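Local coordinates for chitin oligosaccharide binding protein NagB2 (Paenibacillus sp. FPU-7, PDB 7EHU) that binds chitin oligosaccharides such as N,N'-diacetylchitobiose and N,N',N''-triacetylchitotriose, probably as the extracellular solute-binding component of a sugar uptake system, at residues 149-155 / 293-299; 206-211 / 299-303; 30-36 / 65-71; 109-114 / 320-324. One frame throughout, in Å; residues are numbered along the deposited sequence.

In the fold
The four contacts fall into two groups on opposite sides of the chain's centre, as expected for the two-lobed fold of a periplasmic-type solute-binding protein. Interactions 1 and 2 share Phe-299 and touch, their centres about 16 Å apart; interactions 3 and 4 are as close by centres, with nearest atoms about 5 Å from each other. Between the groups, centres lie about 36 to 41 Å apart. Along the chain interaction 3 closes first, whereas interaction 4 joins residues over 200 positions apart and spans both segments of interactions 1 and 2. Interactions 1 and 3 reach one mixed, branched sheet, nearest atoms about 17 Å apart, consistent with lobes meeting around the sugar cleft.

Interaction 1: 149-155 / 293-299; sequences EGFYYNT and NVGYFRF
Phe-151 and Phe-297 are directly paired, as a hydrogen-bonded pair, across an antiparallel beta ladder between strands 138-154 and 294-297, part of the mixed sheet of this solute-binding fold. Their ring planes are only 25° apart but slid, with little overlap; instead CB of Phe-151 sits over the face of the Phe-297 ring, 3.7 Å from its centroid. With CG of Phe-297 placed between its backbone N and carbonyl carbon (chi1 55°), the ring leans across the neighbouring strand and also turns an edge to the Tyr-153 face in an offset T-shaped pair, planes at 61°. These three rings form an aromatic cluster. On the other face of the sheet, Tyr-296 points its edge at the Tyr-152 ring, CD1 to CD1 4.0 Å, while the Tyr-152 hydroxyl bonds to Thr-279. Gly-295 leaves room for Tyr-153, whose CD1 comes 3.4 Å from Gly-295 C. Past the ladder, one water donates to Glu-149 O at 2.7 Å and accepts from Phe-299 N at 2.8 Å.

Interaction 2: 206-211 / 299-303; sequences SLFVAT and FPNIG
Phe-299, Ile-302 and Ala-210 carry most of this contact, in which the loop after strand 294-297 packs against helix 197-212. The Phe-299 ring lies against one turn of the helix: Ser-206 O stands 4.0 Å above the ring plane, over its centre, and Pro-300 CD lies against the opposite face, toward its rim. CG of Phe-299 is anti to its backbone N (chi1 -167°), a setting that carries the ring to the helix, where Phe-299 CZ meets Leu-207 CD2 at 3.6 Å and Phe-299 CE1 meets Ala-210 CB at 3.5 Å. That methyl is shared, since Ile-302 CD1 lies 3.7 Å from Ala-210 CB and 3.8 Å from Thr-211 CG2. Trp-170 of helix 170-182 touches both Phe-299 and Ile-302, and Phe-273 of strand 271-275 adds to the surroundings of Phe-299. Replacing Phe-299 by an alanine would probably leave Leu-207 CD2 and the Ala-210 methyl without their aromatic partner and open a gap between loop and helix. A water accepts from Ile-302 N at 3.0 Å and may donate to Ala-210 O, a long 3.3 Å away. With no direct polar bond between the segments, shape fit and hydrophobic burial probably supply most of the hold.

Interaction 3: 30-36 / 65-71; sequences VSLTLRH and TFKLDGV
Arg-35 and Asp-69, side by side on one face of two parallel strands, form a salt bridge in which NE donates to OD2 over 2.8 Å; NH2 adds a weak bond to the same oxygen. OD2 is met on its anti side, and the guanidinium and carboxylate planes stand 70° apart, which rules out a flat two-toothed pairing. The arginine chain bends at chi2 (72°) and chi3 (48°), folding NE back to the carboxylate. Lys-67 NZ forms a salt bridge with Asp-69 OD1 at 3.1 Å, while from helix 73-86 Lys-80 bridges to Asp-69 OD2 and Glu-84 to Arg-35 NH2.

Beneath it runs a regular ladder of seven backbone bonds, such as Leu-34 N to Lys-67 O at 2.9 Å, joining strands 30-36 and 64-70 of a beta-alpha-beta unit. The opposite face is largely apolar: Leu-34 CB meets Leu-68 CD1 at 4.0 Å, and Leu-32 CB meets Phe-66 CD2 at the same distance. Helix 44-60 packs against Leu-34 and Phe-66. Nearby, Gly-70 CA lies over the His-36 ring, 3.6 Å from its centroid. One face thus gathers compensating charges, likely to stabilise the Asp-69 carboxylate as an anion, while the other supplies hydrophobic burial.

Interaction 4: 109-114 / 320-324; sequences GHLLPL and FSSHL
Gly-109, which ends helix 100-107 in a Schellman motif, offers its carbonyl to Ser-322 in the turn between strand 309-320 and helix 326-339. Ser-322 OG donates to Gly-109 O at 2.7 Å, tilted 16° from the carbonyl plane. The hydroxyl gets there because OG sits between its own backbone N and carbonyl carbon (chi1 59°). Two backbone bonds fasten the same loops: Ser-322 N to His-110 O at 3.0 Å and Leu-112 N to Phe-320 O at 2.8 Å. Beyond them the imidazoles of His-110 and His-323 meet rim to rim, planes 64° apart, joined by a hydrogen bond between ND1 of His-110 and NE2 of His-323 at 3.1 Å. An alanine in place of Ser-322 would lose the hydroxyl donor, and Gly-109 O would probably be left without this mate at the helix end.

Among the apolar side chains, Leu-112 CD2 touches Leu-324 CD1 at 4.0 Å, the two crossing at about a right angle. Leu-114 sets both methyls against CD2 of Phe-320, whose ring also packs on Val-332 and Phe-335 of helix 326-339. Ser-321 OG accepts from His-323 N at 3.0 Å, shaping the second loop. A serine oxygen that accepts from the backbone N two residues later defines an ST turn, here set beside the Schellman end of helix 100-107.

Interaction 1: 149-155 / 293-299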
loop_
_atom_site.group_PDB
_atom_site.type_symbol
_atom_site.label_atom_id
_atom_site.label_comp_id
_atom_site.label_asym_id
_atom_site.label_seq_id
_atom_site.Cartn_x
_atom_site.Cartn_y
_atom_site.Cartn_z
ATOM N N GLU A 149 -1.825 -6.137 3.999
ATOM C CA GLU A 149 -2.673 -6.570 2.896
ATOM C C GLU A 149 -3.210 -7.952 3.211
ATOM O O GLU A 149 -2.510 -8.764 3.811
ATOM C CB GLU A 149 -1.930 -6.546 1.547
ATOM C CG GLU A 149 -1.509 -5.135 1.144
ATOM C CD GLU A 149 -0.802 -5.025 -0.174
ATOM O OE1 GLU A 149 -0.775 -6.012 -0.958
ATOM O OE2 GLU A 149 -0.247 -3.917 -0.425
ATOM N N GLY A 150 -4.457 -8.181 2.806
ATOM C CA GLY A 150 -5.133 -9.435 3.071
ATOM C C GLY A 150 -6.492 -9.423 2.408
ATOM O O GLY A 150 -6.816 -8.508 1.655
ATOM N N PHE A 151 -7.287 -10.461 2.685
ATOM C CA PHE A 151 -8.613 -10.615 2.089
ATOM C C PHE A 151 -9.699 -10.051 2.995
ATOM O O PHE A 151 -9.991 -10.613 4.052
ATOM C CB PHE A 151 -8.930 -12.081 1.805
ATOM C CG PHE A 151 -8.198 -12.657 0.632
ATOM C CD1 PHE A 151 -8.615 -12.417 -0.666
ATOM C CD2 PHE A 151 -7.078 -13.449 0.834
ATOM C CE1 PHE A 151 -7.933 -12.961 -1.747
ATOM C CE2 PHE A 151 -6.406 -14.002 -0.237
ATOM C CZ PHE A 151 -6.834 -13.761 -1.524
ATOM N N TYR A 152 -10.316 -8.961 2.566
ATOM C CA TYR A 152 -11.630 -8.616 3.070
ATOM C C TYR A 152 -12.630 -9.590 2.440
ATOM O O TYR A 152 -12.493 -9.958 1.270
ATOM C CB TYR A 152 -11.987 -7.203 2.629
ATOM C CG TYR A 152 -11.149 -6.107 3.242
ATOM C CD1 TYR A 152 -11.519 -5.489 4.430
ATOM C CD2 TYR A 152 -9.991 -5.660 2.603
ATOM C CE1 TYR A 152 -10.772 -4.450 4.970
ATOM C CE2 TYR A 152 -9.254 -4.653 3.127
ATOM C CZ TYR A 152 -9.644 -4.037 4.300
ATOM O OH TYR A 152 -8.875 -3.001 4.790
ATOM N N TYR A 153 -13.635 -10.028 3.192
ATOM C CA TYR A 153 -14.595 -10.965 2.621
ATOM C C TYR A 153 -15.994 -10.715 3.165
ATOM O O TYR A 153 -16.195 -10.164 4.250
ATOM C CB TYR A 153 -14.144 -12.427 2.781
ATOM C CG TYR A 153 -14.466 -13.088 4.101
ATOM C CD1 TYR A 153 -13.638 -12.920 5.206
ATOM C CD2 TYR A 153 -15.553 -13.951 4.224
ATOM C CE1 TYR A 153 -13.893 -13.563 6.388
ATOM C CE2 TYR A 153 -15.819 -14.605 5.418
ATOM C CZ TYR A 153 -14.982 -14.415 6.494
ATOM O OH TYR A 153 -15.255 -15.066 7.661
ATOM N N ASN A 154 -16.960 -11.107 2.349
ATOM C CA ASN A 154 -18.377 -10.950 2.649
ATOM C C ASN A 154 -18.875 -12.211 3.342
ATOM O O ASN A 154 -18.948 -13.280 2.732
ATOM C CB ASN A 154 -19.101 -10.651 1.348
ATOM C CG ASN A 154 -20.554 -10.339 1.544
ATOM O OD1 ASN A 154 -21.235 -10.957 2.367
ATOM N ND2 ASN A 154 -21.029 -9.330 0.835
ATOM N N THR A 155 -19.192 -12.076 4.624
ATOM C CA THR A 155 -19.584 -13.231 5.412
ATOM C C THR A 155 -20.951 -13.748 4.986
ATOM O O THR A 155 -21.233 -14.942 5.147
ATOM C CB THR A 155 -19.594 -12.875 6.906
ATOM O OG1 THR A 155 -20.332 -11.659 7.129
ATOM C CG2 THR A 155 -18.182 -12.691 7.436
ATOM N N ASN A 293 -21.614 -7.134 7.320
ATOM C CA ASN A 293 -21.439 -8.519 6.912
ATOM C C ASN A 293 -20.076 -8.708 6.261
ATOM O O ASN A 293 -19.955 -9.250 5.160
ATOM C CB ASN A 293 -22.541 -8.963 5.959
ATOM C CG ASN A 293 -23.889 -9.024 6.623
ATOM O OD1 ASN A 293 -24.218 -10.017 7.299
ATOM N ND2 ASN A 293 -24.678 -7.981 6.464
ATOM N N VAL A 294 -19.023 -8.268 6.959
ATOM C CA VAL A 294 -17.665 -8.271 6.419
ATOM C C VAL A 294 -16.694 -8.835 7.466
ATOM O O VAL A 294 -16.791 -8.542 8.666
ATOM C CB VAL A 294 -17.251 -6.870 5.893
ATOM C CG1 VAL A 294 -17.342 -5.787 6.989
ATOM C CG2 VAL A 294 -15.888 -6.903 5.253
ATOM N N GLY A 295 -15.770 -9.668 7.006
ATOM C CA GLY A 295 -14.702 -10.227 7.806
ATOM C C GLY A 295 -13.382 -10.074 7.082
ATOM O O GLY A 295 -13.287 -9.395 6.043
ATOM N N TYR A 296 -12.351 -10.744 7.592
ATOM C CA TYR A 296 -11.015 -10.589 7.044
ATOM C C TYR A 296 -10.213 -11.844 7.322
ATOM O O TYR A 296 -10.359 -12.443 8.388
ATOM C CB TYR A 296 -10.330 -9.410 7.716
ATOM C CG TYR A 296 -9.003 -8.993 7.149
ATOM C CD1 TYR A 296 -8.927 -8.087 6.101
ATOM C CD2 TYR A 296 -7.808 -9.458 7.698
ATOM C CE1 TYR A 296 -7.718 -7.653 5.624
ATOM C CE2 TYR A 296 -6.592 -9.028 7.228
ATOM C CZ TYR A 296 -6.553 -8.128 6.183
ATOM O OH TYR A 296 -5.326 -7.671 5.755
ATOM N N PHE A 297 -9.337 -12.208 6.384
ATOM C CA PHE A 297 -8.357 -13.253 6.634
ATOM C C PHE A 297 -7.065 -12.941 5.892
ATOM O O PHE A 297 -7.081 -12.403 4.778
ATOM C CB PHE A 297 -8.866 -14.675 6.313
ATOM C CG PHE A 297 -9.386 -14.884 4.915
ATOM C CD1 PHE A 297 -10.712 -14.625 4.602
ATOM C CD2 PHE A 297 -8.549 -15.410 3.917
ATOM C CE1 PHE A 297 -11.207 -14.864 3.319
ATOM C CE2 PHE A 297 -9.038 -15.640 2.626
ATOM C CZ PHE A 297 -10.376 -15.368 2.336
ATOM N N ARG A 298 -5.949 -13.285 6.527
ATOM C CA ARG A 298 -4.676 -13.141 5.864
ATOM C C ARG A 298 -4.538 -14.208 4.780
ATOM O O ARG A 298 -5.269 -15.197 4.730
ATOM C CB ARG A 298 -3.532 -13.186 6.866
ATOM C CG ARG A 298 -3.149 -14.530 7.373
ATOM C CD ARG A 298 -1.756 -14.472 8.061
ATOM N NE ARG A 298 -1.532 -15.674 8.838
ATOM C CZ ARG A 298 -1.877 -15.843 10.111
ATOM N NH1 ARG A 298 -2.442 -14.869 10.809
ATOM N NH2 ARG A 298 -1.634 -17.000 10.688
ATOM N N PHE A 299 -3.629 -13.953 3.862
ATOM C CA PHE A 299 -3.416 -14.857 2.748
ATOM C C PHE A 299 -3.235 -16.284 3.277
ATOM O O PHE A 299 -2.476 -16.491 4.227
ATOM C CB PHE A 299 -2.189 -14.416 1.935
ATOM C CG PHE A 299 -2.102 -15.126 0.617
ATOM C CD1 PHE A 299 -1.476 -16.366 0.517
ATOM C CD2 PHE A 299 -2.704 -14.598 -0.514
ATOM C CE1 PHE A 299 -1.453 -17.051 -0.676
ATOM C CE2 PHE A 299 -2.683 -15.293 -1.700
ATOM C CZ PHE A 299 -2.054 -16.514 -1.776
HETATM O O HOH W 1 -2.314 -11.497 3.804
HETATM O O HOH W 2 -22.793 -12.152 8.152
#

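Interaction 2: 206-211 / 299-303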
loop_
_atom_site.group_PDB
_atom_site.type_symbol
_atom_site.label_atom_id
_atom_site.label_comp_id
_atom_site.label_asym_id
_atom_site.label_seq_id
_atom_site.Cartn_x
_atom_site.Cartn_y
_atom_site.Cartn_z
ATOM N N SER A 206 1.584 -11.395 -2.646
ATOM C CA SER A 206 1.321 -12.375 -1.598
ATOM C C SER A 206 1.369 -13.803 -2.122
ATOM O O SER A 206 1.776 -14.701 -1.383
ATOM C CB SER A 206 0.036 -12.063 -0.835
ATOM O OG SER A 206 0.251 -11.016 0.095
ATOM N N LEU A 207 0.986 -14.024 -3.387
ATOM C CA LEU A 207 1.103 -15.351 -3.983
ATOM C C LEU A 207 2.551 -15.806 -4.063
ATOM O O LEU A 207 2.876 -16.915 -3.639
ATOM C CB LEU A 207 0.468 -15.381 -5.365
ATOM C CG LEU A 207 -0.985 -15.836 -5.371
ATOM C CD1 LEU A 207 -1.652 -15.455 -6.695
ATOM C CD2 LEU A 207 -1.070 -17.328 -5.154
ATOM N N PHE A 208 3.440 -14.974 -4.625
ATOM C CA PHE A 208 4.810 -15.452 -4.824
ATOM C C PHE A 208 5.610 -15.494 -3.528
ATOM O O PHE A 208 6.556 -16.278 -3.434
ATOM C CB PHE A 208 5.550 -14.828 -6.024
ATOM C CG PHE A 208 5.882 -13.351 -5.937
ATOM C CD1 PHE A 208 6.852 -12.863 -5.071
ATOM C CD2 PHE A 208 5.313 -12.457 -6.839
ATOM C CE1 PHE A 208 7.185 -11.507 -5.080
ATOM C CE2 PHE A 208 5.646 -11.120 -6.831
ATOM C CZ PHE A 208 6.571 -10.656 -5.957
ATOM N N VAL A 209 5.244 -14.704 -2.519
ATOM C CA VAL A 209 5.858 -14.895 -1.213
ATOM C C VAL A 209 5.325 -16.173 -0.579
ATOM O O VAL A 209 6.075 -16.926 0.053
ATOM C CB VAL A 209 5.690 -13.640 -0.332
ATOM C CG1 VAL A 209 6.090 -13.927 1.123
ATOM C CG2 VAL A 209 6.489 -12.458 -0.914
ATOM N N ALA A 210 4.035 -16.463 -0.771
ATOM C CA ALA A 210 3.477 -17.706 -0.244
ATOM C C ALA A 210 4.121 -18.928 -0.884
ATOM O O ALA A 210 4.289 -19.956 -0.218
ATOM C CB ALA A 210 1.961 -17.760 -0.454
ATOM N N THR A 211 4.475 -18.851 -2.170
ATOM C CA THR A 211 5.057 -20.007 -2.847
ATOM C C THR A 211 6.569 -20.090 -2.694
ATOM O O THR A 211 7.104 -21.195 -2.619
ATOM C CB THR A 211 4.706 -20.013 -4.338
ATOM O OG1 THR A 211 5.137 -18.790 -4.932
ATOM C CG2 THR A 211 3.225 -20.207 -4.567
ATOM N N PHE A 299 -3.629 -13.953 3.862
ATOM C CA PHE A 299 -3.416 -14.857 2.748
ATOM C C PHE A 299 -3.235 -16.284 3.277
ATOM O O PHE A 299 -2.476 -16.491 4.227
ATOM C CB PHE A 299 -2.189 -14.416 1.935
ATOM C CG PHE A 299 -2.102 -15.126 0.617
ATOM C CD1 PHE A 299 -1.476 -16.366 0.517
ATOM C CD2 PHE A 299 -2.704 -14.598 -0.514
ATOM C CE1 PHE A 299 -1.453 -17.051 -0.676
ATOM C CE2 PHE A 299 -2.683 -15.293 -1.700
ATOM C CZ PHE A 299 -2.054 -16.514 -1.776
ATOM N N PRO A 300 -3.913 -17.276 2.704
ATOM C CA PRO A 300 -3.871 -18.634 3.269
ATOM C C PRO A 300 -2.549 -19.357 3.023
ATOM O O PRO A 300 -1.786 -19.042 2.114
ATOM C CB PRO A 300 -5.004 -19.353 2.531
ATOM C CG PRO A 300 -5.102 -18.620 1.207
ATOM C CD PRO A 300 -4.831 -17.178 1.553
ATOM N N ASN A 301 -2.306 -20.378 3.834
ATOM C CA ASN A 301 -1.043 -21.118 3.799
ATOM C C ASN A 301 -0.999 -22.112 2.639
ATOM O O ASN A 301 -1.864 -22.995 2.517
ATOM C CB ASN A 301 -0.820 -21.830 5.133
ATOM C CG ASN A 301 -0.551 -20.875 6.287
ATOM O OD1 ASN A 301 -0.118 -19.740 6.082
ATOM N ND2 ASN A 301 -0.856 -21.308 7.494
ATOM N N ILE A 302 0.026 -21.972 1.793
ATOM C CA ILE A 302 0.276 -22.909 0.700
ATOM C C ILE A 302 1.164 -24.065 1.135
ATOM O O ILE A 302 1.104 -25.137 0.519
ATOM C CB ILE A 302 0.863 -22.167 -0.518
ATOM C CG1 ILE A 302 -0.244 -21.379 -1.226
ATOM C CG2 ILE A 302 1.552 -23.131 -1.510
ATOM C CD1 ILE A 302 0.233 -20.443 -2.308
ATOM N N GLY A 303 1.971 -23.883 2.179
ATOM C CA GLY A 303 2.900 -24.889 2.653
ATOM C C GLY A 303 4.313 -24.503 2.268
ATOM O O GLY A 303 4.619 -24.414 1.075
HETATM O O HOH W 3 2.172 -20.004 2.282
#

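Interaction 3: 30-36 / 65-71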
loop_
_atom_site.group_PDB
_atom_site.type_symbol
_atom_site.label_atom_id
_atom_site.label_comp_id
_atom_site.label_asym_id
_atom_site.label_seq_id
_atom_site.Cartn_x
_atom_site.Cartn_y
_atom_site.Cartn_z
ATOM N N VAL A 30 6.728 32.980 2.477
ATOM C CA VAL A 30 7.239 31.745 1.886
ATOM C C VAL A 30 6.061 30.920 1.387
ATOM O O VAL A 30 5.031 30.820 2.055
ATOM C CB VAL A 30 8.112 30.978 2.908
ATOM C CG1 VAL A 30 7.312 30.544 4.115
ATOM C CG2 VAL A 30 8.786 29.810 2.269
ATOM N N SER A 31 6.209 30.339 0.201
ATOM C CA SER A 31 5.193 29.476 -0.384
ATOM C C SER A 31 5.758 28.071 -0.496
ATOM O O SER A 31 6.861 27.882 -1.027
ATOM C CB SER A 31 4.778 29.974 -1.774
ATOM O OG SER A 31 3.816 29.105 -2.355
ATOM N N LEU A 32 5.007 27.090 -0.001
ATOM C CA LEU A 32 5.424 25.692 -0.041
ATOM C C LEU A 32 4.346 24.895 -0.759
ATOM O O LEU A 32 3.157 25.060 -0.479
ATOM C CB LEU A 32 5.608 25.135 1.378
ATOM C CG LEU A 32 6.736 25.797 2.187
ATOM C CD1 LEU A 32 6.197 26.970 2.979
ATOM C CD2 LEU A 32 7.390 24.791 3.110
ATOM N N THR A 33 4.754 24.034 -1.674
ATOM C CA THR A 33 3.841 23.084 -2.283
ATOM C C THR A 33 3.834 21.805 -1.466
ATOM O O THR A 33 4.889 21.270 -1.102
ATOM C CB THR A 33 4.236 22.807 -3.726
ATOM O OG1 THR A 33 4.176 24.048 -4.444
ATOM C CG2 THR A 33 3.307 21.760 -4.369
ATOM N N LEU A 34 2.630 21.325 -1.177
ATOM C CA LEU A 34 2.404 20.102 -0.415
ATOM C C LEU A 34 1.701 19.128 -1.353
ATOM O O LEU A 34 0.500 19.263 -1.622
ATOM C CB LEU A 34 1.581 20.401 0.836
ATOM C CG LEU A 34 1.581 19.333 1.925
ATOM C CD1 LEU A 34 0.843 19.854 3.159
ATOM C CD2 LEU A 34 0.968 18.005 1.460
ATOM N N ARG A 35 2.474 18.180 -1.881
ATOM C CA ARG A 35 1.981 17.142 -2.774
ATOM C C ARG A 35 1.371 16.008 -1.963
ATOM O O ARG A 35 2.055 15.389 -1.142
ATOM C CB ARG A 35 3.139 16.624 -3.627
ATOM C CG ARG A 35 2.845 15.378 -4.457
ATOM C CD ARG A 35 1.922 15.616 -5.657
ATOM N NE ARG A 35 2.353 16.774 -6.409
ATOM C CZ ARG A 35 3.471 16.859 -7.129
ATOM N NH1 ARG A 35 4.277 15.812 -7.219
ATOM N NH2 ARG A 35 3.810 18.000 -7.714
ATOM N N HIS A 36 0.097 15.711 -2.219
ATOM C CA HIS A 36 -0.590 14.641 -1.517
ATOM C C HIS A 36 -1.387 13.838 -2.540
ATOM O O HIS A 36 -1.574 14.261 -3.692
ATOM C CB HIS A 36 -1.512 15.189 -0.431
ATOM C CG HIS A 36 -2.677 15.933 -0.976
ATOM N ND1 HIS A 36 -3.874 15.315 -1.283
ATOM C CD2 HIS A 36 -2.832 17.240 -1.298
ATOM C CE1 HIS A 36 -4.707 16.215 -1.763
ATOM N NE2 HIS A 36 -4.110 17.387 -1.771
ATOM N N THR A 65 2.537 30.059 3.379
ATOM C CA THR A 65 1.344 29.605 2.669
ATOM C C THR A 65 1.665 28.259 2.037
ATOM O O THR A 65 2.702 28.111 1.383
ATOM C CB THR A 65 0.961 30.606 1.569
ATOM O OG1 THR A 65 0.486 31.813 2.175
ATOM C CG2 THR A 65 -0.146 30.058 0.659
ATOM N N PHE A 66 0.797 27.279 2.256
ATOM C CA PHE A 66 0.950 25.963 1.659
ATOM C C PHE A 66 0.014 25.860 0.460
ATOM O O PHE A 66 -1.174 26.197 0.554
ATOM C CB PHE A 66 0.639 24.848 2.663
ATOM C CG PHE A 66 1.620 24.767 3.813
ATOM C CD1 PHE A 66 1.491 25.608 4.894
ATOM C CD2 PHE A 66 2.676 23.875 3.806
ATOM C CE1 PHE A 66 2.380 25.559 5.957
ATOM C CE2 PHE A 66 3.577 23.813 4.869
ATOM C CZ PHE A 66 3.428 24.669 5.945
ATOM N N LYS A 67 0.552 25.431 -0.667
ATOM C CA LYS A 67 -0.240 25.220 -1.866
ATOM C C LYS A 67 -0.405 23.676 -2.014
ATOM O O LYS A 67 0.544 22.957 -2.308
ATOM C CB LYS A 67 0.151 26.092 -3.060
ATOM C CG LYS A 67 -0.944 25.772 -4.055
ATOM C CD LYS A 67 -0.477 24.598 -4.838
ATOM C CE LYS A 67 -1.342 24.194 -5.961
ATOM N NZ LYS A 67 -1.109 23.053 -6.849
ATOM N N LEU A 68 -1.606 23.169 -1.710
ATOM C CA LEU A 68 -1.861 21.735 -1.785
ATOM C C LEU A 68 -1.992 21.325 -3.245
ATOM O O LEU A 68 -2.672 21.990 -4.029
ATOM C CB LEU A 68 -3.106 21.337 -0.992
ATOM C CG LEU A 68 -2.830 20.918 0.464
ATOM C CD1 LEU A 68 -2.112 21.996 1.231
ATOM C CD2 LEU A 68 -4.127 20.474 1.172
ATOM N N ASP A 69 -1.292 20.269 -3.627
ATOM C CA ASP A 69 -1.320 19.756 -4.993
ATOM C C ASP A 69 -1.708 18.285 -4.888
ATOM O O ASP A 69 -0.853 17.427 -4.633
ATOM C CB ASP A 69 0.030 19.923 -5.667
ATOM C CG ASP A 69 -0.028 19.596 -7.129
ATOM O OD1 ASP A 69 -0.951 20.101 -7.794
ATOM O OD2 ASP A 69 0.791 18.782 -7.602
ATOM N N GLY A 70 -2.994 17.992 -5.082
ATOM C CA GLY A 70 -3.481 16.629 -4.988
ATOM C C GLY A 70 -3.347 15.933 -6.321
ATOM O O GLY A 70 -3.839 16.424 -7.334
ATOM N N VAL A 71 -2.700 14.776 -6.313
ATOM C CA VAL A 71 -2.422 14.007 -7.522
ATOM C C VAL A 71 -2.765 12.547 -7.244
ATOM O O VAL A 71 -2.478 12.041 -6.154
ATOM C CB VAL A 71 -0.930 14.159 -7.903
ATOM C CG1 VAL A 71 -0.574 13.363 -9.128
ATOM C CG2 VAL A 71 -0.579 15.641 -8.120
HETATM O O HOH W 4 2.768 33.272 1.929
#

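Interaction 4: 109-114 / 320-324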
loop_
_atom_site.group_PDB
_atom_site.type_symbol
_atom_site.label_atom_id
_atom_site.label_comp_id
_atom_site.label_asym_id
_atom_site.label_seq_id
_atom_site.Cartn_x
_atom_site.Cartn_y
_atom_site.Cartn_z
ATOM N N GLY A 109 20.425 13.079 -3.440
ATOM C CA GLY A 109 20.568 14.277 -2.641
ATOM C C GLY A 109 19.337 15.150 -2.549
ATOM O O GLY A 109 19.465 16.318 -2.169
ATOM N N HIS A 110 18.143 14.619 -2.839
ATOM C CA HIS A 110 16.947 15.438 -2.923
ATOM C C HIS A 110 16.052 15.375 -1.703
ATOM O O HIS A 110 15.049 16.088 -1.673
ATOM C CB HIS A 110 16.133 15.067 -4.145
ATOM C CG HIS A 110 16.883 15.272 -5.410
ATOM N ND1 HIS A 110 17.676 16.380 -5.621
ATOM C CD2 HIS A 110 16.986 14.507 -6.518
ATOM C CE1 HIS A 110 18.244 16.282 -6.808
ATOM N NE2 HIS A 110 17.843 15.155 -7.373
ATOM N N LEU A 111 16.388 14.558 -0.705
ATOM C CA LEU A 111 15.568 14.381 0.494
ATOM C C LEU A 111 16.237 14.991 1.717
ATOM O O LEU A 111 17.424 14.759 1.966
ATOM C CB LEU A 111 15.293 12.901 0.770
ATOM C CG LEU A 111 14.523 12.148 -0.312
ATOM C CD1 LEU A 111 14.203 10.724 0.145
ATOM C CD2 LEU A 111 13.223 12.866 -0.697
ATOM N N LEU A 112 15.465 15.747 2.490
ATOM C CA LEU A 112 15.966 16.356 3.722
ATOM C C LEU A 112 16.210 15.283 4.772
ATOM O O LEU A 112 15.272 14.554 5.106
ATOM C CB LEU A 112 14.922 17.359 4.227
ATOM C CG LEU A 112 15.339 18.268 5.384
ATOM C CD1 LEU A 112 16.344 19.309 4.909
ATOM C CD2 LEU A 112 14.124 18.938 6.003
ATOM N N PRO A 113 17.418 15.162 5.341
ATOM C CA PRO A 113 17.589 14.252 6.480
ATOM C C PRO A 113 16.896 14.837 7.706
ATOM O O PRO A 113 16.966 16.040 7.979
ATOM C CB PRO A 113 19.112 14.162 6.647
ATOM C CG PRO A 113 19.626 15.411 6.071
ATOM C CD PRO A 113 18.675 15.825 4.969
ATOM N N LEU A 114 16.214 13.967 8.451
ATOM C CA LEU A 114 15.292 14.405 9.496
ATOM C C LEU A 114 15.756 14.124 10.922
ATOM O O LEU A 114 15.053 14.503 11.860
ATOM C CB LEU A 114 13.924 13.751 9.292
ATOM C CG LEU A 114 13.266 14.023 7.945
ATOM C CD1 LEU A 114 11.949 13.311 7.824
ATOM C CD2 LEU A 114 13.084 15.511 7.723
ATOM N N PHE A 320 10.487 15.332 2.373
ATOM C CA PHE A 320 10.725 16.766 2.329
ATOM C C PHE A 320 11.914 17.061 1.438
ATOM O O PHE A 320 12.903 16.329 1.448
ATOM C CB PHE A 320 10.931 17.304 3.759
ATOM C CG PHE A 320 9.802 16.896 4.661
ATOM C CD1 PHE A 320 8.640 17.645 4.704
ATOM C CD2 PHE A 320 9.856 15.702 5.362
ATOM C CE1 PHE A 320 7.560 17.235 5.453
ATOM C CE2 PHE A 320 8.775 15.281 6.119
ATOM C CZ PHE A 320 7.630 16.058 6.180
ATOM N N SER A 321 11.819 18.126 0.650
ATOM C CA SER A 321 12.942 18.485 -0.203
ATOM C C SER A 321 14.149 18.873 0.645
ATOM O O SER A 321 14.017 19.532 1.676
ATOM C CB SER A 321 12.543 19.641 -1.113
ATOM O OG SER A 321 13.675 20.024 -1.865
ATOM N N SER A 322 15.341 18.482 0.187
ATOM C CA SER A 322 16.563 18.961 0.819
ATOM C C SER A 322 16.868 20.414 0.462
ATOM O O SER A 322 17.732 21.031 1.097
ATOM C CB SER A 322 17.728 18.099 0.360
ATOM O OG SER A 322 17.828 18.188 -1.048
ATOM N N HIS A 323 16.159 20.971 -0.513
ATOM C CA HIS A 323 16.453 22.282 -1.075
ATOM C C HIS A 323 15.505 23.332 -0.506
ATOM O O HIS A 323 14.651 23.887 -1.189
ATOM C CB HIS A 323 16.356 22.193 -2.586
ATOM C CG HIS A 323 16.990 20.956 -3.136
ATOM N ND1 HIS A 323 18.339 20.681 -2.995
ATOM C CD2 HIS A 323 16.458 19.912 -3.816
ATOM C CE1 HIS A 323 18.604 19.524 -3.580
ATOM N NE2 HIS A 323 17.489 19.050 -4.103
ATOM N N LEU A 324 15.699 23.626 0.766
ATOM C CA LEU A 324 14.839 24.520 1.527
ATOM C C LEU A 324 15.685 25.637 2.109
ATOM O O LEU A 324 16.732 25.369 2.706
ATOM C CB LEU A 324 14.172 23.778 2.694
ATOM C CG LEU A 324 13.261 22.605 2.346
ATOM C CD1 LEU A 324 12.914 21.861 3.619
ATOM C CD2 LEU A 324 12.001 23.046 1.628
HETATM O O HOH W 5 12.672 14.124 4.026
#